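PDB 2IPI: aclacinomycin oxidoreductase (AknOx), which oxidises the terminal sugar of aclacinomycins, using a bicovalently bound FAD and molecular oxygen to turn aclacinomycin N into A and then A into Y. Local coordinates for residues V58-H63 with V69-Q74; V183-D186 with R190-K193; N204-W209 with Q499-R504; G117-A122 with S238-K243; V44-N49 with V103-Q108. All coordinates share one frame; numbering follows the deposited sequence.

Contact 1. Residues V58-H63 with V69-Q74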
# COMPACT_ATOMS: atom_id res chain seq x y z
N VAL A 58 19.61 18.96 -7.01
CA VAL A 58 19.53 19.36 -5.60
C VAL A 58 18.55 18.51 -4.82
O VAL A 58 17.56 18.03 -5.38
CB VAL A 58 19.12 20.85 -5.48
CG1 VAL A 58 17.67 21.06 -5.88
CG2 VAL A 58 19.34 21.35 -4.06
N VAL A 59 18.78 18.33 -3.52
CA VAL A 59 17.76 17.81 -2.63
C VAL A 59 17.49 18.79 -1.48
O VAL A 59 18.42 19.20 -0.78
CB VAL A 59 18.13 16.44 -2.00
CG1 VAL A 59 16.85 15.82 -1.43
CG2 VAL A 59 18.81 15.53 -3.00
N TYR A 60 16.25 19.20 -1.26
CA TYR A 60 15.90 20.12 -0.19
C TYR A 60 15.40 19.33 1.02
O TYR A 60 14.44 18.57 0.90
CB TYR A 60 14.80 21.12 -0.53
CG TYR A 60 15.15 22.17 -1.55
CD1 TYR A 60 15.86 23.32 -1.24
CD2 TYR A 60 14.76 21.96 -2.88
CE1 TYR A 60 16.17 24.26 -2.21
CE2 TYR A 60 15.07 22.90 -3.84
CZ TYR A 60 15.77 24.04 -3.51
OH TYR A 60 16.04 24.92 -4.54
N VAL A 61 16.08 19.55 2.14
CA VAL A 61 15.65 18.88 3.37
C VAL A 61 14.86 19.85 4.24
O VAL A 61 15.49 20.69 4.91
CB VAL A 61 16.87 18.27 4.08
CG1 VAL A 61 16.43 17.54 5.33
CG2 VAL A 61 17.57 17.31 3.13
N VAL A 62 13.55 19.69 4.19
CA VAL A 62 12.52 20.52 4.79
C VAL A 62 12.18 20.14 6.24
O VAL A 62 12.27 18.97 6.65
CB VAL A 62 11.19 20.47 4.01
CG1 VAL A 62 11.29 21.17 2.66
CG2 VAL A 62 10.72 19.04 3.82
N HIS A 63 11.77 21.15 7.00
CA HIS A 63 11.43 21.02 8.42
C HIS A 63 10.09 21.68 8.72
O HIS A 63 9.52 21.50 9.80
CB HIS A 63 12.52 21.62 9.30
CG HIS A 63 13.90 21.16 8.94
ND1 HIS A 63 14.69 21.75 7.97
CD2 HIS A 63 14.63 20.13 9.43
CE1 HIS A 63 15.84 21.12 7.87
NE2 HIS A 63 15.84 20.13 8.75
N VAL A 69 6.93 25.44 1.05
CA VAL A 69 6.56 26.49 0.10
C VAL A 69 7.79 27.07 -0.58
O VAL A 69 7.84 27.22 -1.80
CB VAL A 69 5.73 27.60 0.76
CG1 VAL A 69 5.66 28.85 -0.12
CG2 VAL A 69 4.33 27.08 1.07
N ASP A 70 8.81 27.39 0.20
CA ASP A 70 10.05 27.99 -0.29
C ASP A 70 10.73 27.07 -1.30
O ASP A 70 11.11 27.52 -2.38
CB ASP A 70 10.89 28.32 0.93
CG ASP A 70 12.36 28.56 0.76
OD1 ASP A 70 12.79 28.72 -0.40
OD2 ASP A 70 13.07 28.59 1.79
N ALA A 71 10.88 25.80 -0.94
CA ALA A 71 11.55 24.84 -1.78
C ALA A 71 10.88 24.69 -3.14
O ALA A 71 11.61 24.68 -4.14
CB ALA A 71 11.61 23.48 -1.10
N VAL A 72 9.56 24.58 -3.13
CA VAL A 72 8.80 24.53 -4.38
C VAL A 72 9.05 25.76 -5.25
O VAL A 72 9.29 25.75 -6.46
CB VAL A 72 7.30 24.43 -4.11
CG1 VAL A 72 6.53 24.37 -5.43
CG2 VAL A 72 6.95 23.21 -3.26
N ASN A 73 8.96 26.92 -4.58
CA ASN A 73 9.14 28.15 -5.35
C ASN A 73 10.55 28.19 -5.92
O ASN A 73 10.76 28.62 -7.07
CB ASN A 73 8.84 29.39 -4.51
CG ASN A 73 7.37 29.55 -4.20
OD1 ASN A 73 6.48 29.26 -5.00
ND2 ASN A 73 7.11 30.02 -2.98
N GLN A 74 11.56 27.74 -5.18
CA GLN A 74 12.93 27.77 -5.71
C GLN A 74 13.13 26.81 -6.87
O GLN A 74 13.86 27.07 -7.84
CB GLN A 74 13.91 27.48 -4.57
CG GLN A 74 14.02 28.63 -3.57
CD GLN A 74 15.23 28.46 -2.66
OE1 GLN A 74 16.30 28.00 -3.09
NE2 GLN A 74 15.08 28.84 -1.39
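Tyr-60 and Ala-71 join the first strand and the helix of a beta-alpha-beta crossover in the FAD-binding domain: strand 58-61 leads into helix 65-78, which returns to the parallel strand 82-85, with strand 102-105 lying between the two. The tyrosine leaves the strand toward the helix with its CG anti to the carbonyl carbon (chi1 -69°), which presents one ring face to the methyl of Ala-71. That methyl makes a CH-pi contact, the Ala-71 CB standing 4.1 Å from the centroid of the Tyr-60 ring and 25° off its normal. It sits toward the CG side of the ring, 3.8 Å from Tyr-60 CG. The same methyl is also approached by Val-62, whose CG1 is 4.4 Å from Ala-71 CB, and Ile-104 of the neighbouring strand touches it as well.

One helical turn on, Gln-74 reaches across the phenol end. Its CB lies 3.3 Å from Tyr-60 OH, and its amide plane stands at 82° to the ring. The hydroxyl donates a weak hydrogen bond, 3.4 Å from Tyr-60 OH to Gln-74 OE1. A very short link from Gln-74 back to Asp-70 is of doubtful geometry. The chemistry is therefore mostly apolar: a small alanine lets the helix come close over the ring, while the hydroxyl finds a modest polar partner at the more exposed margin.

Contact 2. Residues V183-D186 with R190-K193; sequences VVVD and RARK
Asp-186 OD2 holds the shortest charged contact here, a salt bridge of 2.7 Å to Arg-190 NH2. The same oxygen is 3.1 Å from Arg-192 NE in a second bridge. OD2 stands over one face of each guanidinium, so neither bridge has the in-plane geometry of a directed hydrogen bond, and the one to Arg-192 is purely electrostatic. The Asp-186 carboxylate plane is turned 35° from the Arg-190 guanidinium plane. Both arginines gather round the one carboxylate oxygen; their own very close approach is of doubtful detail. Ser-188, in the turn, adds a hydrogen bond to Arg-190 NE and a weak one to the Asp-186 carboxylate.

Backbone bonds follow. Asp-186 N donates to Arg-190 O over 2.7 Å with an almost straight angle of 172°, closing the loop next to the charged group. Val-184 and Arg-192 form the antiparallel hydrogen-bonded pair: Val-184 N reaches Arg-192 O at 3.1 Å, and Arg-192 N reaches Val-184 O at 2.8 Å. Arg-190 N, by contrast, is buried with no partner in the model.

On the face of Val-183, Val-185 and Ala-191 the packing is apolar and fairly loose. Val-183 CG1 lies 4.3 Å from Ala-191 CB, and Val-185 CG2 comes equally near that methyl. Helix 65-78 covers this face, Val-72 and Met-76 touching Val-185. The strand segments run at 144°, strongly twisted yet antiparallel, as in a beta hairpin; this one carries strand 191-197, an outermost strand of the five-stranded sheet in the FAD-binding PCMH-type domain.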
# COMPACT_ATOMS: atom_id res chain seq x y z
N VAL A 183 0.86 21.52 0.25
CA VAL A 183 1.41 22.65 -0.50
C VAL A 183 1.07 22.40 -1.98
O VAL A 183 1.49 21.41 -2.58
CB VAL A 183 2.91 22.86 -0.29
CG1 VAL A 183 3.48 23.90 -1.24
CG2 VAL A 183 3.20 23.30 1.15
N VAL A 184 0.29 23.32 -2.52
CA VAL A 184 -0.18 23.36 -3.90
C VAL A 184 0.36 24.58 -4.65
O VAL A 184 0.94 25.48 -4.04
CB VAL A 184 -1.71 23.37 -3.90
CG1 VAL A 184 -2.25 22.07 -3.31
CG2 VAL A 184 -2.27 24.55 -3.12
N VAL A 185 0.23 24.60 -5.98
CA VAL A 185 0.74 25.71 -6.78
C VAL A 185 -0.41 26.28 -7.63
O VAL A 185 -1.18 25.53 -8.22
CB VAL A 185 1.92 25.31 -7.69
CG1 VAL A 185 2.26 26.44 -8.66
CG2 VAL A 185 3.14 24.93 -6.86
N ASP A 186 -0.47 27.60 -7.60
CA ASP A 186 -1.37 28.51 -8.24
C ASP A 186 -1.36 28.43 -9.77
O ASP A 186 -0.33 28.07 -10.30
CB ASP A 186 -0.96 29.96 -7.91
CG ASP A 186 -2.04 30.57 -7.03
OD1 ASP A 186 -3.16 30.00 -7.05
OD2 ASP A 186 -1.75 31.56 -6.35
N ARG A 190 2.16 30.35 -8.08
CA ARG A 190 2.54 30.57 -6.69
C ARG A 190 2.38 29.30 -5.86
O ARG A 190 1.30 28.72 -5.92
CB ARG A 190 1.67 31.65 -6.04
CG ARG A 190 2.33 32.99 -5.84
CD ARG A 190 1.35 34.13 -5.65
NE ARG A 190 0.10 33.95 -6.38
CZ ARG A 190 -1.07 34.41 -5.90
NH1 ARG A 190 -1.09 35.03 -4.73
NH2 ARG A 190 -2.19 34.25 -6.58
N ALA A 191 3.38 28.92 -5.09
CA ALA A 191 3.21 27.89 -4.06
C ALA A 191 2.39 28.46 -2.90
O ALA A 191 2.56 29.62 -2.52
CB ALA A 191 4.54 27.38 -3.56
N ARG A 192 1.50 27.65 -2.33
CA ARG A 192 0.65 28.07 -1.23
C ARG A 192 0.33 26.92 -0.27
O ARG A 192 0.17 25.77 -0.65
CB ARG A 192 -0.67 28.67 -1.72
CG ARG A 192 -0.98 28.47 -3.19
CD ARG A 192 -1.44 29.73 -3.90
NE ARG A 192 -0.80 30.97 -3.45
CZ ARG A 192 -1.44 32.11 -3.20
NH1 ARG A 192 -2.76 32.18 -3.35
NH2 ARG A 192 -0.77 33.18 -2.80
N LYS A 193 0.20 27.24 1.02
CA LYS A 193 -0.24 26.16 1.93
C LYS A 193 -1.73 26.24 2.19
O LYS A 193 -2.30 27.32 2.46
CB LYS A 193 0.62 26.26 3.20
CG LYS A 193 0.36 25.11 4.16
CD LYS A 193 0.68 25.58 5.59
CE LYS A 193 1.01 27.07 5.58
NZ LYS A 193 -0.21 27.93 5.55

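Contact 3. Residues N204-W209 with Q499-R504; sequences NRELWW and QKVKAR
Within 499-504, Val-501 makes the contact with helix 205-210, meeting Glu-206 and Leu-207. The contact is a helix-helix packing that brings the C-terminal berberine-like region back against the FAD-binding PCMH-type domain. The two branches of the valine do separate work: with CG1 anti to the backbone N (chi1 174°), CG2 is turned to Glu-206 and CG1 to Leu-207. Val-501 CG2 lies 3.8 Å from Glu-206 O and 4.1 Å from Glu-206 CB, so it rests against the start of that side chain and the adjoining backbone. Val-501 CG1 comes no nearer than 4.5 Å to Leu-207 CA. The small interface, 115 Å² summed over both sides, contains van der Waals contacts alone, and the CA atoms of Leu-207 and Val-501 are 6.5 Å apart.

Further residues surround these groups. Phe-219 also touches Val-501, while Leu-207 packs on Val-194 and Ala-196 of strand 191-197, so the first helix is seated on the sheet. Trp-505 gives the two helices a second point of contact, touching both Leu-207 and Asn-204. Lys-502 forms salt bridges with Asp-506 and Asp-509, linking its helix to the following chain. On helix 205-210 the Glu-206 chain bends at chi2 (-66°), which brings its carboxylate over the Trp-209 ring. There Glu-206 OE2 stands 3.5 Å above the plane of the Trp-209 ring, offset toward the rim.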
# COMPACT_ATOMS: atom_id res chain seq x y z
N ASN A 204 -12.96 22.99 0.02
CA ASN A 204 -11.82 22.24 -0.43
C ASN A 204 -12.01 20.73 -0.21
O ASN A 204 -11.02 20.02 -0.38
CB ASN A 204 -10.54 22.63 0.32
CG ASN A 204 -10.20 24.10 0.21
OD1 ASN A 204 -10.52 24.77 -0.77
ND2 ASN A 204 -9.54 24.59 1.26
N ARG A 205 -13.20 20.30 0.17
CA ARG A 205 -13.41 18.88 0.48
C ARG A 205 -13.04 17.97 -0.67
O ARG A 205 -12.65 16.79 -0.52
CB ARG A 205 -14.87 18.69 0.87
CG ARG A 205 -15.22 17.27 1.29
CD ARG A 205 -16.64 17.27 1.86
NE ARG A 205 -16.94 16.10 2.68
CZ ARG A 205 -17.06 14.88 2.14
NH1 ARG A 205 -16.88 14.83 0.82
NH2 ARG A 205 -17.34 13.82 2.86
N GLU A 206 -13.11 18.49 -1.90
CA GLU A 206 -12.69 17.63 -3.00
C GLU A 206 -11.19 17.42 -2.96
O GLU A 206 -10.75 16.34 -3.35
CB GLU A 206 -13.15 18.17 -4.36
CG GLU A 206 -14.64 17.89 -4.56
CD GLU A 206 -14.95 16.41 -4.68
OE1 GLU A 206 -14.67 15.82 -5.75
OE2 GLU A 206 -15.49 15.83 -3.70
N LEU A 207 -10.41 18.39 -2.50
CA LEU A 207 -8.97 18.18 -2.31
C LEU A 207 -8.77 17.11 -1.22
O LEU A 207 -7.90 16.24 -1.39
CB LEU A 207 -8.26 19.47 -1.95
CG LEU A 207 -6.85 19.74 -2.45
CD1 LEU A 207 -6.09 20.59 -1.45
CD2 LEU A 207 -6.09 18.47 -2.76
N TRP A 208 -9.56 17.14 -0.15
CA TRP A 208 -9.43 16.13 0.91
C TRP A 208 -9.70 14.73 0.34
O TRP A 208 -9.00 13.75 0.58
CB TRP A 208 -10.39 16.36 2.08
CG TRP A 208 -10.66 15.12 2.89
CD1 TRP A 208 -9.84 14.62 3.87
CD2 TRP A 208 -11.78 14.22 2.81
NE1 TRP A 208 -10.39 13.48 4.40
CE2 TRP A 208 -11.58 13.21 3.75
CE3 TRP A 208 -12.92 14.20 1.99
CZ2 TRP A 208 -12.51 12.18 3.91
CZ3 TRP A 208 -13.84 13.19 2.15
CH2 TRP A 208 -13.63 12.18 3.11
N TRP A 209 -10.81 14.67 -0.37
CA TRP A 209 -11.25 13.50 -1.10
C TRP A 209 -10.15 12.90 -1.96
O TRP A 209 -9.90 11.70 -1.95
CB TRP A 209 -12.38 13.91 -2.04
CG TRP A 209 -13.15 12.75 -2.58
CD1 TRP A 209 -12.85 11.82 -3.51
CD2 TRP A 209 -14.47 12.45 -2.10
NE1 TRP A 209 -13.89 10.93 -3.67
CE2 TRP A 209 -14.88 11.31 -2.81
CE3 TRP A 209 -15.33 13.03 -1.16
CZ2 TRP A 209 -16.13 10.80 -2.56
CZ3 TRP A 209 -16.57 12.45 -0.95
CH2 TRP A 209 -16.99 11.33 -1.65
N GLN A 499 -9.72 13.70 -12.02
CA GLN A 499 -9.19 14.59 -13.06
C GLN A 499 -9.55 16.04 -12.77
O GLN A 499 -8.72 16.92 -13.03
CB GLN A 499 -9.70 14.21 -14.45
CG GLN A 499 -9.14 12.91 -15.00
CD GLN A 499 -9.41 12.74 -16.48
OE1 GLN A 499 -10.50 12.39 -16.92
NE2 GLN A 499 -8.38 12.98 -17.30
N LYS A 500 -10.78 16.26 -12.29
CA LYS A 500 -11.23 17.62 -12.06
C LYS A 500 -10.51 18.25 -10.88
O LYS A 500 -10.25 19.46 -10.83
CB LYS A 500 -12.74 17.65 -11.83
N VAL A 501 -10.15 17.42 -9.90
CA VAL A 501 -9.32 17.88 -8.79
C VAL A 501 -7.95 18.27 -9.30
O VAL A 501 -7.38 19.30 -8.92
CB VAL A 501 -9.22 16.78 -7.71
CG1 VAL A 501 -8.24 17.17 -6.62
CG2 VAL A 501 -10.60 16.51 -7.13
N LYS A 502 -7.40 17.45 -10.20
CA LYS A 502 -6.04 17.68 -10.71
C LYS A 502 -5.96 19.08 -11.31
O LYS A 502 -5.03 19.81 -11.01
CB LYS A 502 -5.66 16.58 -11.68
CG LYS A 502 -4.40 16.72 -12.48
CD LYS A 502 -3.12 16.68 -11.67
CE LYS A 502 -1.90 16.84 -12.56
NZ LYS A 502 -0.68 17.14 -11.75
N ALA A 503 -6.95 19.44 -12.09
CA ALA A 503 -7.06 20.71 -12.79
C ALA A 503 -7.24 21.92 -11.89
O ALA A 503 -6.83 23.05 -12.20
CB ALA A 503 -8.27 20.56 -13.71
N ARG A 504 -7.90 21.72 -10.75
CA ARG A 504 -8.18 22.84 -9.85
C ARG A 504 -6.98 23.12 -8.95
O ARG A 504 -6.60 24.28 -8.75
CB ARG A 504 -9.42 22.55 -9.01

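Contact 4. Residues G117-A122 with S238-K243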
# COMPACT_ATOMS: atom_id res chain seq x y z
N GLY A 117 -7.85 20.88 20.34
CA GLY A 117 -8.68 21.88 19.67
C GLY A 117 -9.49 21.20 18.57
O GLY A 117 -10.72 21.13 18.63
N LYS A 118 -8.76 20.71 17.59
CA LYS A 118 -9.23 20.14 16.35
C LYS A 118 -9.91 18.79 16.57
O LYS A 118 -10.59 18.25 15.69
CB LYS A 118 -8.06 19.95 15.38
CG LYS A 118 -7.61 21.19 14.65
CD LYS A 118 -6.38 21.82 15.26
CE LYS A 118 -6.53 23.33 15.44
NZ LYS A 118 -5.48 24.06 14.69
N ARG A 119 -9.74 18.24 17.77
CA ARG A 119 -10.30 16.92 18.04
C ARG A 119 -9.74 15.92 17.03
O ARG A 119 -10.44 15.08 16.48
CB ARG A 119 -11.83 16.96 17.99
CG ARG A 119 -12.54 15.92 18.83
CD ARG A 119 -13.98 16.35 19.09
NE ARG A 119 -14.80 16.09 17.91
CZ ARG A 119 -15.65 15.08 17.79
NH1 ARG A 119 -15.80 14.21 18.78
NH2 ARG A 119 -16.35 14.92 16.68
N ALA A 120 -8.43 16.06 16.82
CA ALA A 120 -7.80 15.21 15.81
C ALA A 120 -6.36 14.89 16.16
O ALA A 120 -5.74 15.55 16.99
CB ALA A 120 -7.86 15.88 14.44
N PHE A 121 -5.82 13.86 15.51
CA PHE A 121 -4.44 13.46 15.72
C PHE A 121 -3.49 13.88 14.60
O PHE A 121 -3.74 13.47 13.44
CB PHE A 121 -4.42 11.94 15.85
CG PHE A 121 -4.94 11.35 17.15
CD1 PHE A 121 -6.27 10.97 17.23
CD2 PHE A 121 -4.12 11.18 18.25
CE1 PHE A 121 -6.81 10.41 18.38
CE2 PHE A 121 -4.65 10.61 19.40
CZ PHE A 121 -5.98 10.22 19.46
N ALA A 122 -2.45 14.62 14.95
CA ALA A 122 -1.36 15.12 14.14
C ALA A 122 -0.35 14.06 13.71
O ALA A 122 0.24 13.35 14.50
CB ALA A 122 -0.65 16.28 14.82
N SER A 238 -8.67 8.87 23.47
CA SER A 238 -8.60 7.41 23.49
C SER A 238 -9.80 6.75 22.80
O SER A 238 -9.78 5.55 22.55
CB SER A 238 -8.54 6.88 24.93
OG SER A 238 -7.92 7.76 25.84
N GLN A 239 -10.85 7.50 22.51
CA GLN A 239 -12.07 6.95 21.92
C GLN A 239 -12.34 7.61 20.56
O GLN A 239 -13.45 7.48 20.05
CB GLN A 239 -13.29 7.17 22.80
CG GLN A 239 -13.30 6.43 24.13
CD GLN A 239 -14.71 6.39 24.69
OE1 GLN A 239 -15.57 5.62 24.27
NE2 GLN A 239 -14.94 7.26 25.67
N LEU A 240 -11.31 8.26 20.02
CA LEU A 240 -11.49 8.99 18.75
C LEU A 240 -10.90 8.23 17.59
O LEU A 240 -11.06 8.63 16.42
CB LEU A 240 -10.92 10.41 18.84
CG LEU A 240 -11.73 11.39 19.70
CD1 LEU A 240 -11.27 12.82 19.52
CD2 LEU A 240 -13.22 11.26 19.39
N LEU A 241 -10.20 7.12 17.85
CA LEU A 241 -9.75 6.23 16.77
C LEU A 241 -9.80 4.80 17.32
O LEU A 241 -9.85 4.66 18.55
CB LEU A 241 -8.38 6.56 16.23
CG LEU A 241 -7.97 7.87 15.58
CD1 LEU A 241 -6.48 8.09 15.66
CD2 LEU A 241 -8.42 7.78 14.13
N PRO A 242 -9.76 3.77 16.50
CA PRO A 242 -9.85 2.39 17.01
C PRO A 242 -8.75 2.08 18.02
O PRO A 242 -7.60 2.51 17.91
CB PRO A 242 -9.69 1.53 15.75
CG PRO A 242 -10.28 2.43 14.69
CD PRO A 242 -9.62 3.76 15.02
N LYS A 243 -9.15 1.28 19.01
CA LYS A 243 -8.25 0.81 20.04
C LYS A 243 -7.45 -0.40 19.61
O LYS A 243 -7.99 -1.30 18.98
CB LYS A 243 -9.03 0.42 21.31
CG LYS A 243 -8.56 1.22 22.52
CD LYS A 243 -9.17 2.62 22.47
CE LYS A 243 -10.34 2.72 23.45
NZ LYS A 243 -9.87 3.25 24.76
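Phe-121 and Leu-241 both set CG anti to the carbonyl carbon (chi1 -74° and -61°), and from opposite directions these side chains run into each other. Arg-119 differs, with CG anti to the backbone N (chi1 -153°), which lays its aliphatic part across the end of Leu-240 at about a right angle. The closest pair is Phe-121 CD1 to Leu-241 CD1 at 3.3 Å, a tight approach; the methyl reaches the ring obliquely and also lies 3.6 Å from Phe-121 CE1. Leu-240 instead meets the rim of that ring, its CB near the ring plane and 4.1 Å from Phe-121 CE1.

Beside it, Leu-240 CD1 lies 3.4 Å from Arg-119 CG, and its other methyl, CD2, lies 4.0 Å from Arg-119 NH1. Arg-119 and Ala-120 both face Asp-115, a G1 beta bulge in the hairpin of strands 112-115 and 120-123. The partner segment belongs to the connection from strand 221-227, in the five-stranded sheet of the FAD-binding region, to strand 248-256 of the separate seven-stranded sheet, so the hairpin is packed against the start of the passage between the two sheets. Backbone hydrogen bonding between Leu-240 and Thr-229 ties that connection back.

Phe-121 is enclosed further by Trp-140, which meets it edge-to-face, and by the Tyr-114 ring. The Arg-119 guanidinium finds its polar partners in the carbonyls of Gly-234 and Ala-232. Leu-240 CD1 lies 3.9 Å from Arg-119 O, a carbonyl buried here that has no partner in the model.

Contact 5. Residues V44-N49 with V103-Q108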
# COMPACT_ATOMS: atom_id res chain seq x y z
N VAL A 44 20.20 10.69 -2.29
CA VAL A 44 19.81 10.18 -3.59
C VAL A 44 19.63 8.66 -3.60
O VAL A 44 19.04 8.12 -4.54
CB VAL A 44 20.87 10.59 -4.63
CG1 VAL A 44 22.26 10.09 -4.24
CG2 VAL A 44 20.48 10.04 -5.99
N THR A 45 20.10 7.98 -2.55
CA THR A 45 20.00 6.52 -2.54
C THR A 45 19.09 6.03 -1.43
O THR A 45 19.25 4.95 -0.84
CB THR A 45 21.40 5.87 -2.44
OG1 THR A 45 21.96 6.20 -1.18
CG2 THR A 45 22.35 6.45 -3.48
N ARG A 46 18.07 6.80 -1.08
CA ARG A 46 17.17 6.49 0.03
C ARG A 46 16.05 5.55 -0.39
O ARG A 46 15.38 4.91 0.44
CB ARG A 46 16.56 7.79 0.57
CG ARG A 46 17.37 8.44 1.68
CD ARG A 46 16.45 9.29 2.55
NE ARG A 46 15.42 8.45 3.17
CZ ARG A 46 14.12 8.72 3.22
NH1 ARG A 46 13.30 7.87 3.81
NH2 ARG A 46 13.65 9.84 2.68
N GLY A 47 15.88 5.49 -1.72
CA GLY A 47 14.85 4.63 -2.26
C GLY A 47 15.00 3.21 -1.77
O GLY A 47 16.09 2.75 -1.43
N PHE A 48 13.86 2.51 -1.75
CA PHE A 48 13.88 1.14 -1.24
C PHE A 48 14.38 0.17 -2.30
O PHE A 48 15.01 -0.84 -1.95
CB PHE A 48 12.47 0.79 -0.78
CG PHE A 48 12.37 -0.67 -0.34
CD1 PHE A 48 11.42 -1.50 -0.89
CD2 PHE A 48 13.25 -1.13 0.62
CE1 PHE A 48 11.33 -2.83 -0.49
CE2 PHE A 48 13.16 -2.45 1.03
CZ PHE A 48 12.20 -3.28 0.47
N ASN A 49 14.09 0.52 -3.55
CA ASN A 49 14.32 -0.32 -4.73
C ASN A 49 15.61 0.08 -5.44
O ASN A 49 15.68 1.16 -6.05
CB ASN A 49 13.13 -0.21 -5.68
CG ASN A 49 13.02 -1.31 -6.71
OD1 ASN A 49 11.90 -1.61 -7.14
ND2 ASN A 49 14.13 -1.90 -7.15
N VAL A 103 14.48 17.21 -5.50
CA VAL A 103 13.80 16.24 -4.63
C VAL A 103 13.60 16.81 -3.24
O VAL A 103 14.53 17.23 -2.55
CB VAL A 103 14.56 14.90 -4.55
CG1 VAL A 103 16.04 15.16 -4.75
CG2 VAL A 103 14.32 14.17 -3.23
N ILE A 104 12.35 16.87 -2.83
CA ILE A 104 12.07 17.40 -1.48
C ILE A 104 11.84 16.22 -0.55
O ILE A 104 10.90 15.46 -0.74
CB ILE A 104 10.89 18.38 -1.48
CG1 ILE A 104 9.54 17.80 -1.89
CG2 ILE A 104 11.21 19.57 -2.40
CD1 ILE A 104 9.30 17.99 -3.38
N ASP A 105 12.73 16.11 0.41
CA ASP A 105 12.80 15.03 1.38
C ASP A 105 12.24 15.47 2.74
O ASP A 105 12.70 16.45 3.33
CB ASP A 105 14.24 14.57 1.58
CG ASP A 105 14.29 13.22 2.30
OD1 ASP A 105 14.98 12.32 1.79
OD2 ASP A 105 13.64 13.06 3.34
N MET A 106 11.22 14.75 3.18
CA MET A 106 10.41 15.15 4.33
C MET A 106 10.77 14.35 5.58
O MET A 106 10.06 14.45 6.58
CB MET A 106 8.92 14.94 4.02
CG MET A 106 8.58 15.22 2.56
SD MET A 106 7.82 16.85 2.38
CE MET A 106 9.02 17.67 1.35
N SER A 107 11.82 13.57 5.49
CA SER A 107 12.17 12.58 6.51
C SER A 107 12.52 13.21 7.85
O SER A 107 12.53 12.50 8.87
CB SER A 107 13.35 11.75 6.00
OG SER A 107 14.51 12.56 5.89
N GLN A 108 12.80 14.51 7.87
CA GLN A 108 13.05 15.21 9.13
C GLN A 108 11.74 15.65 9.80
O GLN A 108 11.73 16.13 10.94
CB GLN A 108 13.96 16.42 8.91
CG GLN A 108 15.39 16.17 8.50
CD GLN A 108 16.22 15.41 9.50
OE1 GLN A 108 15.74 14.41 10.05
NE2 GLN A 108 17.44 15.84 9.80
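Arg-46 and Asp-105 form a salt bridge between the loop after helix 40-44 and the end of strand 102-105, where the aspartate also makes an Asx turn. Arg-46 NH2 donates to Asp-105 OD1 over 3.0 Å at an N-H...O angle of 154°. The oxygen lies close to the guanidinium plane and is met on its syn side, although the donor stands out of the carboxylate plane; the two planes are 44° apart. Arg-46 NH2 has a further partner outside the segments, and NH1 donates to the carbonyl of Ser-86.

The second carboxylate oxygen serves the turn. Ser-107 N donates to Asp-105 OD2 at 2.9 Å, nearly along the C-O direction, and the Ser-107 hydroxyl adds a bond of 2.7 Å from OG to the same OD2, from above the carboxylate plane. The two oxygens thus divide the work, OD1 facing the arginine and OD2 holding the chain after the strand. With CG anti to the backbone N (chi1 -165°), Asp-105 directs its carboxylate to both. These bonds probably help to keep the buried acid ionised.

The same loop carries Phe-48, which stacks on the FAD-linked His-89 and touches the cofactor, and the Arg-46 side chain is about 6 Å from the FAD. Over one face of the Arg-46 guanidinium lies Ser-107, its CB 3.8 Å from Arg-46 NH2.

How the contacts relate
Contacts 1 and 5 share one sheet: Tyr-60 N and Val-103 O are 2.9 Å apart, a probable hydrogen bond, and Val-62 packs on Met-106. Contact 2 lies beyond the helix of contact 1, where Asn-73 OD1 meets Ala-191 N at 3.1 Å and Val-72 packs on Val-185, so helix 65-78 packs with one side on the four-stranded sheet and with another on the five-stranded one. Contact 3 follows in the chain, its centre 14 Å from that of contact 2. Contact 4, on the same sheet as contact 2, is 28 Å away by centres. Contact 5 comes nearest the FAD; the side chains of Val-62, Val-183 and Leu-207 are about 8, 9 and 10 Å from it.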